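Local coordinates for acetyltransferase, GNAT family (Streptococcus pneumoniae, PDB 2I79), which binds acetyl coenzyme A and probably transfers its acetyl group to an amine, possibly that of an amino acid, at residues E4-A10 with T61-N67; F144-Q150 with D163-K169; S56-I60 with W114-I120. All blocks are in the same frame, centred on the assembly; numbering follows the deposited sequence.

Contact 1. Residues E4-A10 with T61-N67; sequences ELLIREA and TLLAFLN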
loop_
_atom_site.group_PDB
_atom_site.type_symbol
_atom_site.label_atom_id
_atom_site.label_comp_id
_atom_site.label_asym_id
_atom_site.label_seq_id
_atom_site.Cartn_x
_atom_site.Cartn_y
_atom_site.Cartn_z
ATOM N N GLU A 4 6.639 33.757 9.935
ATOM C CA GLU A 4 5.823 33.841 8.770
ATOM C C GLU A 4 5.408 32.422 8.371
ATOM O O GLU A 4 6.252 31.531 8.280
ATOM C CB GLU A 4 6.662 34.505 7.699
ATOM C CG GLU A 4 5.937 34.818 6.438
ATOM C CD GLU A 4 6.789 35.708 5.536
ATOM O OE1 GLU A 4 8.051 35.618 5.642
ATOM O OE2 GLU A 4 6.190 36.500 4.753
ATOM N N LEU A 5 4.110 32.214 8.152
ATOM C CA LEU A 5 3.559 30.886 7.793
ATOM C C LEU A 5 2.832 30.930 6.458
ATOM O O LEU A 5 2.000 31.792 6.255
ATOM C CB LEU A 5 2.582 30.388 8.867
ATOM C CG LEU A 5 1.929 29.004 8.658
ATOM C CD1 LEU A 5 2.990 27.885 8.531
ATOM C CD2 LEU A 5 0.952 28.633 9.768
ATOM N N LEU A 6 3.129 29.995 5.564
ATOM C CA LEU A 6 2.253 29.735 4.402
ATOM C C LEU A 6 1.906 28.241 4.332
ATOM O O LEU A 6 2.784 27.391 4.417
ATOM C CB LEU A 6 2.907 30.212 3.072
ATOM C CG LEU A 6 2.203 29.822 1.750
ATOM C CD1 LEU A 6 0.828 30.498 1.577
ATOM C CD2 LEU A 6 3.084 30.168 0.579
ATOM N N ILE A 7 0.622 27.927 4.204
ATOM C CA ILE A 7 0.193 26.572 3.870
ATOM C C ILE A 7 -0.520 26.626 2.531
ATOM O O ILE A 7 -1.444 27.436 2.337
ATOM C CB ILE A 7 -0.704 25.954 4.929
ATOM C CG1 ILE A 7 0.114 25.752 6.212
ATOM C CG2 ILE A 7 -1.267 24.620 4.418
ATOM C CD1 ILE A 7 -0.656 25.168 7.396
ATOM N N ARG A 8 -0.059 25.793 1.599
ATOM C CA ARG A 8 -0.679 25.684 0.268
ATOM C C ARG A 8 -0.290 24.395 -0.452
ATOM O O ARG A 8 0.711 23.751 -0.114
ATOM C CB ARG A 8 -0.273 26.863 -0.634
ATOM C CG ARG A 8 1.211 26.945 -0.944
ATOM C CD ARG A 8 1.491 27.768 -2.202
ATOM N NE ARG A 8 2.920 28.032 -2.389
ATOM C CZ ARG A 8 3.800 27.156 -2.868
ATOM N NH1 ARG A 8 3.414 25.942 -3.242
ATOM N NH2 ARG A 8 5.072 27.502 -3.001
ATOM N N GLU A 9 -1.043 24.086 -1.497
ATOM C CA GLU A 9 -0.744 22.941 -2.365
ATOM C C GLU A 9 0.635 23.078 -2.988
ATOM O O GLU A 9 1.017 24.174 -3.401
ATOM C CB GLU A 9 -1.809 22.823 -3.462
ATOM C CG GLU A 9 -1.744 21.533 -4.223
ATOM C CD GLU A 9 -3.011 21.244 -5.070
ATOM O OE1 GLU A 9 -4.019 21.997 -4.991
ATOM O OE2 GLU A 9 -2.992 20.231 -5.799
ATOM N N ALA A 10 1.382 21.974 -3.041
ATOM C CA ALA A 10 2.683 21.940 -3.702
ATOM C C ALA A 10 2.520 22.204 -5.200
ATOM O O ALA A 10 1.528 21.778 -5.802
ATOM C CB ALA A 10 3.364 20.593 -3.490
ATOM N N THR A 61 -0.738 16.947 -2.276
ATOM C CA THR A 61 0.406 17.254 -1.443
ATOM C C THR A 61 0.319 18.718 -1.014
ATOM O O THR A 61 0.282 19.607 -1.854
ATOM C CB THR A 61 1.737 17.036 -2.162
ATOM O OG1 THR A 61 1.833 15.683 -2.557
ATOM C CG2 THR A 61 2.951 17.384 -1.254
ATOM N N LEU A 62 0.260 18.935 0.300
ATOM C CA LEU A 62 0.230 20.261 0.916
ATOM C C LEU A 62 1.534 20.538 1.644
ATOM O O LEU A 62 2.059 19.677 2.356
ATOM C CB LEU A 62 -0.905 20.367 1.929
ATOM C CG LEU A 62 -2.368 20.354 1.434
ATOM C CD1 LEU A 62 -3.324 20.376 2.631
ATOM C CD2 LEU A 62 -2.683 21.505 0.501
ATOM N N LEU A 63 2.031 21.760 1.483
ATOM C CA LEU A 63 3.273 22.191 2.085
ATOM C C LEU A 63 3.042 23.314 3.115
ATOM O O LEU A 63 2.173 24.173 2.923
ATOM C CB LEU A 63 4.201 22.710 0.986
ATOM C CG LEU A 63 4.555 21.795 -0.198
ATOM C CD1 LEU A 63 5.485 22.505 -1.166
ATOM C CD2 LEU A 63 5.170 20.489 0.271
ATOM N N ALA A 64 3.827 23.305 4.189
ATOM C CA ALA A 64 3.895 24.421 5.130
ATOM C C ALA A 64 5.268 25.054 5.005
ATOM O O ALA A 64 6.266 24.378 5.176
ATOM C CB ALA A 64 3.657 23.939 6.557
ATOM N N PHE A 65 5.303 26.351 4.678
ATOM C CA PHE A 65 6.512 27.147 4.714
ATOM C C PHE A 65 6.516 27.967 6.005
ATOM O O PHE A 65 5.565 28.693 6.305
ATOM C CB PHE A 65 6.597 28.092 3.505
ATOM C CG PHE A 65 6.625 27.383 2.172
ATOM C CD1 PHE A 65 7.823 27.160 1.520
ATOM C CD2 PHE A 65 5.441 26.930 1.587
ATOM C CE1 PHE A 65 7.840 26.517 0.280
ATOM C CE2 PHE A 65 5.438 26.278 0.378
ATOM C CZ PHE A 65 6.634 26.062 -0.287
ATOM N N LEU A 66 7.593 27.822 6.768
ATOM C CA LEU A 66 7.868 28.654 7.925
ATOM C C LEU A 66 9.061 29.516 7.576
ATOM O O LEU A 66 10.133 28.997 7.210
ATOM C CB LEU A 66 8.196 27.783 9.119
ATOM C CG LEU A 66 7.632 28.089 10.483
ATOM C CD1 LEU A 66 6.197 28.707 10.493
ATOM C CD2 LEU A 66 7.689 26.734 11.214
ATOM N N ASN A 67 8.858 30.830 7.666
ATOM C CA ASN A 67 9.880 31.799 7.287
ATOM C C ASN A 67 10.484 31.534 5.890
ATOM O O ASN A 67 11.697 31.603 5.698
ATOM C CB ASN A 67 10.932 31.851 8.400
ATOM C CG ASN A 67 10.305 32.214 9.738
ATOM O OD1 ASN A 67 10.577 31.607 10.777
ATOM N ND2 ASN A 67 9.400 33.164 9.693
#

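Contact 2. Residues F144-Q150 with D163-K169; sequences FVIEGSQ and DVYLMGK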
loop_
_atom_site.group_PDB
_atom_site.type_symbol
_atom_site.label_atom_id
_atom_site.label_comp_id
_atom_site.label_asym_id
_atom_site.label_seq_id
_atom_site.Cartn_x
_atom_site.Cartn_y
_atom_site.Cartn_z
ATOM N N PHE A 144 -9.054 9.885 14.002
ATOM C CA PHE A 144 -8.575 8.589 13.559
ATOM C C PHE A 144 -8.654 7.588 14.703
ATOM O O PHE A 144 -8.250 7.887 15.799
ATOM C CB PHE A 144 -7.133 8.684 13.078
ATOM C CG PHE A 144 -6.987 9.297 11.713
ATOM C CD1 PHE A 144 -6.750 8.503 10.593
ATOM C CD2 PHE A 144 -7.079 10.670 11.550
ATOM C CE1 PHE A 144 -6.610 9.059 9.351
ATOM C CE2 PHE A 144 -6.965 11.225 10.314
ATOM C CZ PHE A 144 -6.720 10.415 9.196
ATOM N N VAL A 145 -9.115 6.375 14.415
ATOM C CA VAL A 145 -9.205 5.325 15.422
ATOM C C VAL A 145 -8.273 4.171 15.039
ATOM O O VAL A 145 -7.970 3.975 13.855
ATOM C CB VAL A 145 -10.646 4.844 15.531
ATOM C CG1 VAL A 145 -11.569 6.048 15.856
ATOM C CG2 VAL A 145 -11.077 4.168 14.257
ATOM N N ILE A 146 -7.817 3.429 16.032
ATOM C CA ILE A 146 -6.973 2.272 15.811
ATOM C C ILE A 146 -7.862 1.091 15.418
ATOM O O ILE A 146 -8.773 0.722 16.133
ATOM C CB ILE A 146 -6.089 1.938 17.055
ATOM C CG1 ILE A 146 -5.096 3.083 17.287
ATOM C CG2 ILE A 146 -5.371 0.613 16.851
ATOM C CD1 ILE A 146 -4.493 3.145 18.623
ATOM N N GLU A 147 -7.578 0.520 14.264
ATOM C CA GLU A 147 -8.386 -0.535 13.668
ATOM C C GLU A 147 -7.705 -1.881 13.716
ATOM O O GLU A 147 -8.253 -2.871 13.231
ATOM C CB GLU A 147 -8.633 -0.176 12.198
ATOM C CG GLU A 147 -9.494 1.061 12.083
ATOM C CD GLU A 147 -9.487 1.676 10.713
ATOM O OE1 GLU A 147 -8.446 1.587 10.011
ATOM O OE2 GLU A 147 -10.544 2.248 10.343
ATOM N N GLY A 148 -6.494 -1.913 14.259
ATOM C CA GLY A 148 -5.694 -3.122 14.220
ATOM C C GLY A 148 -4.235 -2.867 14.521
ATOM O O GLY A 148 -3.804 -1.727 14.684
ATOM N N SER A 149 -3.471 -3.946 14.582
ATOM C CA SER A 149 -2.032 -3.835 14.746
ATOM C C SER A 149 -1.360 -5.030 14.111
ATOM O O SER A 149 -1.972 -6.116 13.991
ATOM C CB SER A 149 -1.640 -3.685 16.219
ATOM O OG SER A 149 -1.745 -4.903 16.896
ATOM N N GLN A 150 -0.128 -4.793 13.644
ATOM C CA GLN A 150 0.608 -5.730 12.805
ATOM C C GLN A 150 2.036 -5.887 13.349
ATOM O O GLN A 150 2.812 -4.935 13.492
ATOM C CB GLN A 150 0.585 -5.284 11.323
ATOM C CG GLN A 150 -0.833 -5.405 10.716
ATOM C CD GLN A 150 -0.956 -4.968 9.293
ATOM O OE1 GLN A 150 -0.295 -4.044 8.869
ATOM N NE2 GLN A 150 -1.820 -5.634 8.537
ATOM N N ASP A 163 6.070 -3.383 15.951
ATOM C CA ASP A 163 4.659 -3.345 15.573
ATOM C C ASP A 163 4.213 -1.971 15.092
ATOM O O ASP A 163 4.734 -0.922 15.513
ATOM C CB ASP A 163 3.744 -3.717 16.763
ATOM C CG ASP A 163 3.878 -5.182 17.208
ATOM O OD1 ASP A 163 4.992 -5.718 17.266
ATOM O OD2 ASP A 163 2.850 -5.807 17.531
ATOM N N VAL A 164 3.180 -2.010 14.259
ATOM C CA VAL A 164 2.465 -0.831 13.775
ATOM C C VAL A 164 0.966 -0.912 14.096
ATOM O O VAL A 164 0.401 -1.984 14.160
ATOM C CB VAL A 164 2.678 -0.608 12.267
ATOM C CG1 VAL A 164 4.164 -0.380 11.985
ATOM C CG2 VAL A 164 2.125 -1.768 11.382
ATOM N N TYR A 165 0.344 0.241 14.296
ATOM C CA TYR A 165 -1.096 0.355 14.317
ATOM C C TYR A 165 -1.571 0.663 12.912
ATOM O O TYR A 165 -0.956 1.423 12.184
ATOM C CB TYR A 165 -1.556 1.483 15.254
ATOM C CG TYR A 165 -1.448 1.156 16.756
ATOM C CD1 TYR A 165 -2.017 -0.019 17.282
ATOM C CD2 TYR A 165 -0.814 2.033 17.636
ATOM C CE1 TYR A 165 -1.935 -0.317 18.656
ATOM C CE2 TYR A 165 -0.731 1.765 19.002
ATOM C CZ TYR A 165 -1.294 0.572 19.511
ATOM O OH TYR A 165 -1.227 0.272 20.860
ATOM N N LEU A 166 -2.678 0.047 12.553
ATOM C CA LEU A 166 -3.538 0.486 11.459
ATOM C C LEU A 166 -4.520 1.530 11.985
ATOM O O LEU A 166 -5.238 1.261 12.967
ATOM C CB LEU A 166 -4.369 -0.713 10.994
ATOM C CG LEU A 166 -3.651 -1.975 10.525
ATOM C CD1 LEU A 166 -4.684 -3.144 10.487
ATOM C CD2 LEU A 166 -3.031 -1.683 9.165
ATOM N N MET A 167 -4.532 2.717 11.380
ATOM C CA MET A 167 -5.409 3.799 11.844
ATOM C C MET A 167 -6.268 4.328 10.683
ATOM O O MET A 167 -5.807 4.423 9.528
ATOM C CB MET A 167 -4.585 4.944 12.418
ATOM C CG MET A 167 -3.647 4.586 13.600
ATOM S SD MET A 167 -3.071 6.011 14.551
ATOM C CE MET A 167 -4.635 6.546 15.218
ATOM N N GLY A 168 -7.513 4.682 10.982
ATOM C CA GLY A 168 -8.450 5.097 9.934
ATOM C C GLY A 168 -9.481 6.121 10.353
ATOM O O GLY A 168 -9.769 6.244 11.528
ATOM N N LYS A 169 -10.012 6.864 9.371
ATOM C CA LYS A 169 -11.066 7.856 9.567
ATOM C C LYS A 169 -12.026 7.877 8.383
ATOM O O LYS A 169 -11.584 7.930 7.212
ATOM C CB LYS A 169 -10.446 9.234 9.743
ATOM C CG LYS A 169 -11.453 10.335 10.079
ATOM C CD LYS A 169 -10.848 11.710 9.894
ATOM C CE LYS A 169 -11.867 12.800 10.174
ATOM N NZ LYS A 169 -12.113 12.975 11.626
#

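Contact 3. Residues S56-I60 with W114-I120; sequences SDNQI and WAQASGI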
loop_
_atom_site.group_PDB
_atom_site.type_symbol
_atom_site.label_atom_id
_atom_site.label_comp_id
_atom_site.label_asym_id
_atom_site.label_seq_id
_atom_site.Cartn_x
_atom_site.Cartn_y
_atom_site.Cartn_z
ATOM N N SER A 56 -4.580 15.205 -10.131
ATOM C CA SER A 56 -5.390 14.064 -9.693
ATOM C C SER A 56 -6.452 14.592 -8.743
ATOM O O SER A 56 -6.171 15.456 -7.907
ATOM C CB SER A 56 -4.485 13.048 -8.967
ATOM O OG SER A 56 -5.219 12.043 -8.298
ATOM N N ASP A 57 -7.668 14.080 -8.843
ATOM C CA ASP A 57 -8.747 14.629 -8.034
ATOM C C ASP A 57 -8.917 13.946 -6.667
ATOM O O ASP A 57 -9.694 14.406 -5.859
ATOM C CB ASP A 57 -10.075 14.666 -8.816
ATOM C CG ASP A 57 -10.374 13.369 -9.543
ATOM O OD1 ASP A 57 -9.948 12.281 -9.058
ATOM O OD2 ASP A 57 -11.040 13.440 -10.619
ATOM N N ASN A 58 -8.208 12.848 -6.426
ATOM C CA ASN A 58 -8.305 12.139 -5.150
ATOM C C ASN A 58 -6.946 12.050 -4.431
ATOM O O ASN A 58 -6.782 11.318 -3.460
ATOM C CB ASN A 58 -8.986 10.762 -5.326
ATOM C CG ASN A 58 -8.103 9.706 -6.023
ATOM O OD1 ASN A 58 -7.110 10.004 -6.677
ATOM N ND2 ASN A 58 -8.506 8.463 -5.900
ATOM N N GLN A 59 -5.982 12.831 -4.906
ATOM C CA GLN A 59 -4.703 12.913 -4.270
ATOM C C GLN A 59 -4.305 14.379 -4.058
ATOM O O GLN A 59 -4.825 15.270 -4.739
ATOM C CB GLN A 59 -3.660 12.183 -5.102
ATOM C CG GLN A 59 -3.947 10.698 -5.331
ATOM C CD GLN A 59 -2.894 10.037 -6.182
ATOM O OE1 GLN A 59 -2.870 10.205 -7.413
ATOM N NE2 GLN A 59 -2.015 9.287 -5.554
ATOM N N ILE A 60 -3.393 14.618 -3.107
ATOM C CA ILE A 60 -2.873 15.958 -2.840
ATOM C C ILE A 60 -1.589 15.953 -2.019
ATOM O O ILE A 60 -1.393 15.100 -1.153
ATOM C CB ILE A 60 -3.927 16.843 -2.125
ATOM C CG1 ILE A 60 -3.536 18.329 -2.218
ATOM C CG2 ILE A 60 -4.102 16.435 -0.692
ATOM C CD1 ILE A 60 -4.739 19.287 -2.196
ATOM N N TRP A 114 -9.699 19.168 2.790
ATOM C CA TRP A 114 -9.595 18.933 1.358
ATOM C C TRP A 114 -10.239 17.579 1.016
ATOM O O TRP A 114 -11.007 17.473 0.059
ATOM C CB TRP A 114 -8.135 18.990 0.875
ATOM C CG TRP A 114 -8.012 18.757 -0.609
ATOM C CD1 TRP A 114 -8.063 19.703 -1.594
ATOM C CD2 TRP A 114 -7.884 17.492 -1.281
ATOM N NE1 TRP A 114 -7.969 19.113 -2.825
ATOM C CE2 TRP A 114 -7.863 17.757 -2.664
ATOM C CE3 TRP A 114 -7.792 16.163 -0.849
ATOM C CZ2 TRP A 114 -7.725 16.747 -3.612
ATOM C CZ3 TRP A 114 -7.668 15.170 -1.789
ATOM C CH2 TRP A 114 -7.638 15.465 -3.154
ATOM N N ALA A 115 -9.946 16.552 1.811
ATOM C CA ALA A 115 -10.429 15.217 1.517
ATOM C C ALA A 115 -11.955 15.202 1.530
ATOM O O ALA A 115 -12.582 14.627 0.651
ATOM C CB ALA A 115 -9.854 14.210 2.506
ATOM N N GLN A 116 -12.533 15.855 2.531
ATOM C CA GLN A 116 -13.982 16.059 2.628
ATOM C C GLN A 116 -14.572 16.762 1.399
ATOM O O GLN A 116 -15.582 16.321 0.844
ATOM C CB GLN A 116 -14.321 16.850 3.911
ATOM C CG GLN A 116 -14.123 16.046 5.204
ATOM C CD GLN A 116 -14.138 16.885 6.487
ATOM O OE1 GLN A 116 -13.970 18.111 6.466
ATOM N NE2 GLN A 116 -14.318 16.217 7.614
ATOM N N ALA A 117 -13.933 17.831 0.946
ATOM C CA ALA A 117 -14.475 18.603 -0.159
ATOM C C ALA A 117 -14.357 17.889 -1.521
ATOM O O ALA A 117 -15.145 18.157 -2.435
ATOM C CB ALA A 117 -13.816 19.972 -0.205
ATOM N N SER A 118 -13.393 16.976 -1.653
ATOM C CA SER A 118 -13.074 16.347 -2.940
ATOM C C SER A 118 -14.250 15.614 -3.589
ATOM O O SER A 118 -14.293 15.471 -4.821
ATOM C CB SER A 118 -11.901 15.374 -2.792
ATOM O OG SER A 118 -12.312 14.181 -2.146
ATOM N N GLY A 119 -15.175 15.117 -2.774
ATOM C CA GLY A 119 -16.320 14.368 -3.281
ATOM C C GLY A 119 -15.998 12.943 -3.702
ATOM O O GLY A 119 -16.873 12.231 -4.186
ATOM N N ILE A 120 -14.750 12.519 -3.501
ATOM C CA ILE A 120 -14.282 11.196 -3.939
ATOM C C ILE A 120 -13.792 10.401 -2.727
ATOM O O ILE A 120 -14.153 9.240 -2.549
ATOM C CB ILE A 120 -13.152 11.314 -4.981
ATOM C CG1 ILE A 120 -13.570 12.267 -6.118
ATOM C CG2 ILE A 120 -12.771 9.917 -5.561
ATOM C CD1 ILE A 120 -12.417 12.782 -7.005
#

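Contact 1. Residues E4-A10 with T61-N67
This is an antiparallel strand pair at one edge of the mixed sheet. Strand 5-9 is the outermost strand here, and strand 60-66 is its inner neighbour. First strand antiparallel to second is the N-terminal edge of the GNAT fold. Their axes approach to 4.6 Å and run at 162° to each other. L6-F65 and R8-L63 are hydrogen-bonded pairs. L6 N donates to F65 O at 2.9 Å, and F65 N returns to L6 O at 2.7 Å. R8 N reaches L63 O at 3.1 Å, and L63 N reaches R8 O at 2.9 Å. The ladder runs on past strand 5-9 at both ends: N67 N bonds to E4 O (2.8 Å) and A10 N to T61 O (2.9 Å).

Side chains alternate between the two faces. L5, I7, A64 and L66 share one. There L5 CD1 meets L66 CD1 at 3.8 Å, and I7 CG1 meets A64 CB at 4.0 Å. L6, R8, L63 and F65 share the other. L6 CD2 lies 4.1 Å from F65 CD2. The R8 guanidinium has F65 over one of its faces, with R8 NH2 3.4 Å from F65 CZ. R8 NH1 also bonds to E9 O at 3.0 Å, and the charge is paired with D14 in a salt bridge. A10 CB packs on L63 CD1 at 3.7 Å.

Strand 69-77 continues the sheet beyond strand 60-66. Helix 103-117 lies against the face of L5, I7 and A64, through L106, L107 and L103. Helix 43-55 meets the A10/T61 end of the pair, where A10 touches L50 and T61 touches F49.

Contact 2. Residues F144-Q150 with D163-K169
Six backbone hydrogen bonds join the two strands, four in two regular pairs and two at a bulge between them. V145 and G168 exchange two (both 3.0 Å between N and O), as do Q150 and V164 (Q150 N to V164 O 2.9 Å, V164 N to Q150 O 3.0 Å). Between them, E147 N donates to L166 O (2.8 Å) and L166 N to G148 O (3.0 Å). E147 and G148 thus lie opposite one residue, a beta bulge. A CB on G148 would collide with L166 CD1.

Two CH-pi contacts add to this. K169 CB sits 3.7 Å from the F144 ring centroid, and I146 CD1 3.9 Å from that of Y165. M167 CE packs on F144 CB at 3.9 Å.

E147 forms a salt bridge with R123 of its own chain and a hydrogen bond with Q150 of the second subunit; L166 packs on L166 of that subunit. The arrangement is a bulged C-terminal beta hairpin of the GNAT fold, here taking part in the dimer interface.

Contact 3. Residues S56-I60 with W114-I120
The contact belongs to the beta-alpha-beta crossover of the GNAT fold, in which helix 103-117 links the parallel strands 87-94 and 123-129. The C-terminal end of that helix packs on the loop that leads from helix 43-55 into strand 60-66. W114 is the main piece. Its indole lies against the loop backbone and on I60. I60 CD1 stands over the five-membered ring, 3.3 Å from its centroid and 12° off the normal, a close CH-pi contact. The far corner of the indole meets main-chain atoms: W114 CH2 is 3.2 Å from Q59 O, 3.6 Å from D57 O and 3.7 Å from N58 C. N58 C lies at the ring edge.

Past the helix, I120 makes the second patch. Its CG2 rests 3.9 Å from N58 CB, and its CD1 is 3.2 Å from D57 OD1. The chain is brought round to this place by the turn at S118 and G119. G119 leaves helical geometry with positive phi, which favours glycine. S118 OG donates to A115 O at 2.8 Å and accepts from I120 N at 3.2 Å, the latter forming an ST turn. The S118 side chain also approaches the loop, with CB 3.9 Å from D57 O. Contact between the two segments is thus van der Waals and CH-pi.

The loop is tied down separately. N58 ND2 bonds to R85 O, and the backbone of I60 pairs with I76 of strand 69-77. I76 also touches W114, so the indole sits between the helix and the sheet. L121, just before strand 123-129, packs on W114 as well.

How the contacts relate
Contacts 1 and 2 are both antiparallel strand pairs, at opposite edges of one sheet and with centres 28 Å apart. Both are partly buried. Contact 1 has a regular ladder and no partner from the other subunit. Contact 2 is interrupted by a bulge and meets the second subunit. Contact 3 is also partly buried but differs in chemistry: an indole and aliphatic groups pack a helix end on a loop. It lies next to contact 1, since I60 leads directly into T61, and E9 CD touches I60 CD1 at 3.9 Å. Helix 103-117 serves both, its earlier turns on contact 1 and its end in contact 3.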